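Local coordinates for BIFUNCTIONAL PROTEIN Proline utilization A (PutA) (Corynebacterium freiburgense, PDB 5UX5), which probably catalyses both steps of proline oxidation to glutamate, pairing an FAD-dependent proline dehydrogenase with an NAD-dependent aldehyde dehydrogenase in one chain, at residues S304-D309 with P317-T322. Residues are numbered along the deposited sequence; the frame is centred on the assembly and turned at random.
With FAD (flavin-adenine dinucleotide), chain E.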
loop_
_atom_site.group_PDB
_atom_site.type_symbol
_atom_site.label_atom_id
_atom_site.label_comp_id
_atom_site.label_asym_id
_atom_site.label_seq_id
_atom_site.Cartn_x
_atom_site.Cartn_y
_atom_site.Cartn_z
ATOM N N SER A 304 4.249 16.900 3.018
ATOM C CA SER A 304 4.841 15.684 3.579
ATOM C C SER A 304 4.139 14.439 3.066
ATOM O O SER A 304 4.751 13.593 2.407
ATOM C CB SER A 304 4.768 15.702 5.105
ATOM O OG SER A 304 5.740 16.570 5.686
ATOM N N MET A 305 2.842 14.304 3.359
ATOM C CA MET A 305 2.156 13.101 2.903
ATOM C C MET A 305 2.039 13.031 1.388
ATOM O O MET A 305 1.902 11.929 0.841
ATOM C CB MET A 305 0.782 12.973 3.539
ATOM C CG MET A 305 0.808 12.582 5.028
ATOM S SD MET A 305 1.860 11.167 5.439
ATOM C CE MET A 305 1.266 9.956 4.253
ATOM N N GLU A 306 2.126 14.163 0.690
ATOM C CA GLU A 306 2.108 14.114 -0.765
ATOM C C GLU A 306 3.383 13.497 -1.319
ATOM O O GLU A 306 3.336 12.792 -2.333
ATOM C CB GLU A 306 1.905 15.513 -1.328
ATOM C CG GLU A 306 0.497 16.031 -1.289
ATOM C CD GLU A 306 -0.408 15.269 -2.218
ATOM O OE1 GLU A 306 0.095 14.523 -3.094
ATOM O OE2 GLU A 306 -1.633 15.431 -2.079
ATOM N N LYS A 307 4.521 13.726 -0.660
ATOM C CA LYS A 307 5.769 13.136 -1.125
ATOM C C LYS A 307 5.839 11.653 -0.757
ATOM O O LYS A 307 6.289 10.828 -1.569
ATOM C CB LYS A 307 6.962 13.892 -0.521
ATOM C CG LYS A 307 7.093 15.387 -0.893
ATOM C CD LYS A 307 8.502 15.926 -0.735
ATOM C CE LYS A 307 8.547 17.431 -1.049
ATOM N NZ LYS A 307 9.883 18.097 -1.298
ATOM N N VAL A 308 5.349 11.286 0.435
ATOM C CA VAL A 308 5.260 9.869 0.801
ATOM C C VAL A 308 4.387 9.112 -0.195
ATOM O O VAL A 308 4.751 8.030 -0.660
ATOM C CB VAL A 308 4.751 9.691 2.247
ATOM C CG1 VAL A 308 4.274 8.267 2.435
ATOM C CG2 VAL A 308 5.832 10.051 3.300
ATOM N N ASP A 309 3.192 9.637 -0.487
ATOM C CA ASP A 309 2.283 8.982 -1.433
ATOM C C ASP A 309 2.982 8.709 -2.768
ATOM O O ASP A 309 2.780 7.655 -3.390
ATOM C CB ASP A 309 1.031 9.850 -1.637
ATOM C CG ASP A 309 -0.067 9.128 -2.397
ATOM O OD1 ASP A 309 -0.241 7.932 -2.149
ATOM O OD2 ASP A 309 -0.768 9.726 -3.239
ATOM N N PRO A 317 5.697 13.547 -6.890
ATOM C CA PRO A 317 4.827 14.300 -5.985
ATOM C C PRO A 317 3.924 15.228 -6.792
ATOM O O PRO A 317 4.301 15.730 -7.849
ATOM C CB PRO A 317 5.811 15.077 -5.107
ATOM C CG PRO A 317 7.169 14.419 -5.360
ATOM C CD PRO A 317 7.122 13.852 -6.713
ATOM N N ALA A 318 2.687 15.363 -6.348
ATOM C CA ALA A 318 1.781 16.302 -7.003
ATOM C C ALA A 318 2.215 17.769 -6.863
ATOM O O ALA A 318 1.973 18.546 -7.807
ATOM C CB ALA A 318 0.358 16.074 -6.477
ATOM N N PRO A 319 2.782 18.221 -5.743
ATOM C CA PRO A 319 3.197 19.618 -5.641
ATOM C C PRO A 319 4.518 19.875 -6.354
ATOM O O PRO A 319 5.214 18.974 -6.804
ATOM C CB PRO A 319 3.358 19.852 -4.135
ATOM C CG PRO A 319 2.730 18.707 -3.486
ATOM C CD PRO A 319 2.864 17.563 -4.430
ATOM N N TYR A 320 4.830 21.154 -6.479
ATOM C CA TYR A 320 6.072 21.576 -7.080
ATOM C C TYR A 320 7.230 21.026 -6.278
ATOM O O TYR A 320 7.092 20.744 -5.090
ATOM C CB TYR A 320 6.164 23.100 -7.087
ATOM C CG TYR A 320 5.309 23.827 -8.084
ATOM C CD1 TYR A 320 5.648 23.849 -9.423
ATOM C CD2 TYR A 320 4.179 24.537 -7.679
ATOM C CE1 TYR A 320 4.874 24.546 -10.349
ATOM C CE2 TYR A 320 3.395 25.237 -8.607
ATOM C CZ TYR A 320 3.758 25.230 -9.935
ATOM O OH TYR A 320 3.016 25.903 -10.861
ATOM N N ALA A 321 8.408 20.954 -6.923
ATOM C CA ALA A 321 9.606 20.438 -6.270
ATOM C C ALA A 321 10.236 21.437 -5.305
ATOM O O ALA A 321 10.880 21.020 -4.339
ATOM C CB ALA A 321 10.635 20.017 -7.309
ATOM N N THR A 322 10.067 22.737 -5.533
ATOM C CA THR A 322 10.675 23.787 -4.716
ATOM C C THR A 322 9.618 24.770 -4.226
ATOM O O THR A 322 8.627 25.013 -4.907
ATOM C CB THR A 322 11.689 24.582 -5.507
ATOM O OG1 THR A 322 10.972 25.448 -6.392
ATOM C CG2 THR A 322 12.508 23.685 -6.344
HETATM P PA FAD E . 5.050 30.548 3.523
HETATM O O1A FAD E . 6.329 30.301 4.396
HETATM O O2A FAD E . 5.077 31.587 2.503
HETATM O O5B FAD E . 4.546 29.427 2.695
HETATM C C5B FAD E . 4.753 28.093 3.119
HETATM C C4B FAD E . 4.208 27.160 2.054
HETATM O O4B FAD E . 5.120 27.008 1.006
HETATM C C3B FAD E . 3.941 25.778 2.560
HETATM O O3B FAD E . 2.749 25.604 3.241
HETATM C C2B FAD E . 3.998 24.971 1.314
HETATM O O2B FAD E . 2.760 24.880 0.710
HETATM C C1B FAD E . 5.031 25.695 0.499
HETATM N N9A FAD E . 6.339 25.059 0.547
HETATM C C8A FAD E . 7.291 25.199 1.548
HETATM N N7A FAD E . 8.366 24.440 1.258
HETATM C C5A FAD E . 8.193 23.774 0.050
HETATM C C6A FAD E . 8.976 22.892 -0.721
HETATM N N6A FAD E . 10.296 22.433 -0.324
HETATM N N1A FAD E . 8.479 22.434 -1.881
HETATM C C2A FAD E . 7.231 22.810 -2.303
HETATM N N3A FAD E . 6.446 23.665 -1.575
HETATM C C4A FAD E . 6.888 24.160 -0.413
HETATM N N1 FAD E . -3.954 24.471 3.370
HETATM C C2 FAD E . -4.607 23.487 2.543
HETATM O O2 FAD E . -3.833 22.541 1.915
HETATM N N3 FAD E . -6.005 23.474 2.453
HETATM C C4 FAD E . -6.790 24.424 3.108
HETATM O O4 FAD E . -8.169 24.400 2.990
HETATM C C4X FAD E . -6.121 25.549 3.838
HETATM N N5 FAD E . -6.830 26.621 4.369
HETATM C C5X FAD E . -6.166 27.680 5.002
HETATM C C6 FAD E . -6.878 28.766 5.546
HETATM C C7 FAD E . -6.185 29.795 6.174
HETATM C C7M FAD E . -6.916 30.961 6.771
HETATM C C8 FAD E . -4.815 29.779 6.254
HETATM C C8M FAD E . -4.077 30.890 6.927
HETATM C C9 FAD E . -4.107 28.711 5.722
HETATM C C9A FAD E . -4.780 27.674 5.101
HETATM N N10 FAD E . -4.015 26.604 4.552
HETATM C C10 FAD E . -4.671 25.529 3.915
HETATM C "C1'" FAD E . -2.549 26.592 4.709
HETATM C "C2'" FAD E . -1.732 27.083 3.544
HETATM O "O2'" FAD E . -1.863 26.182 2.503
HETATM C "C3'" FAD E . -0.274 27.225 4.034
HETATM O "O3'" FAD E . 0.180 25.973 4.376
HETATM C "C4'" FAD E . 0.000 28.152 5.223
HETATM O "O4'" FAD E . -0.937 29.158 5.365
HETATM C "C5'" FAD E . 1.443 28.706 5.258
HETATM O "O5'" FAD E . 1.937 29.238 4.034
HETATM P P FAD E . 2.278 30.804 3.789
HETATM O O1P FAD E . 1.688 31.493 2.502
HETATM O O2P FAD E . 1.876 31.352 5.213
HETATM O O3P FAD E . 3.828 31.033 4.202
#
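The buried acid E306 meets the loop P317-T322 largely through its carbon stem, while its OE2 is bonded to a third part of the chain. Its CB lies 3.8 Å from CD of P319, and CG 4.1 Å from CG of the same ring, the two side chains crossing at a slant. CG of E306 stands anti to its own carbonyl carbon (chi1 -78°), and the bend at chi2 (-68°) carries the carboxylate past the ring toward A318. OE1 rests 3.7 Å from CB of A318, a van der Waals contact, while OE2 accepts a hydrogen bond from the backbone N of Y236, which should hold the group in place. K307 reaches along the loop: its CG is 4.4 Å from CB of P317, and NZ ends 4.3 Å from O of A321, too far for a hydrogen bond. Past the prolines the loop comes up to the FAD adenine, with O of Y320 3.5 Å from C2A and C of T322 3.5 Å from N1A. T322 N-caps helix 323-337. Helix 303-313 and this loop together form part of the connection between parallel strands 293-298 and 345-350, bordering the adenine end of the FAD pocket in the proline dehydrogenase TIM-barrel domain.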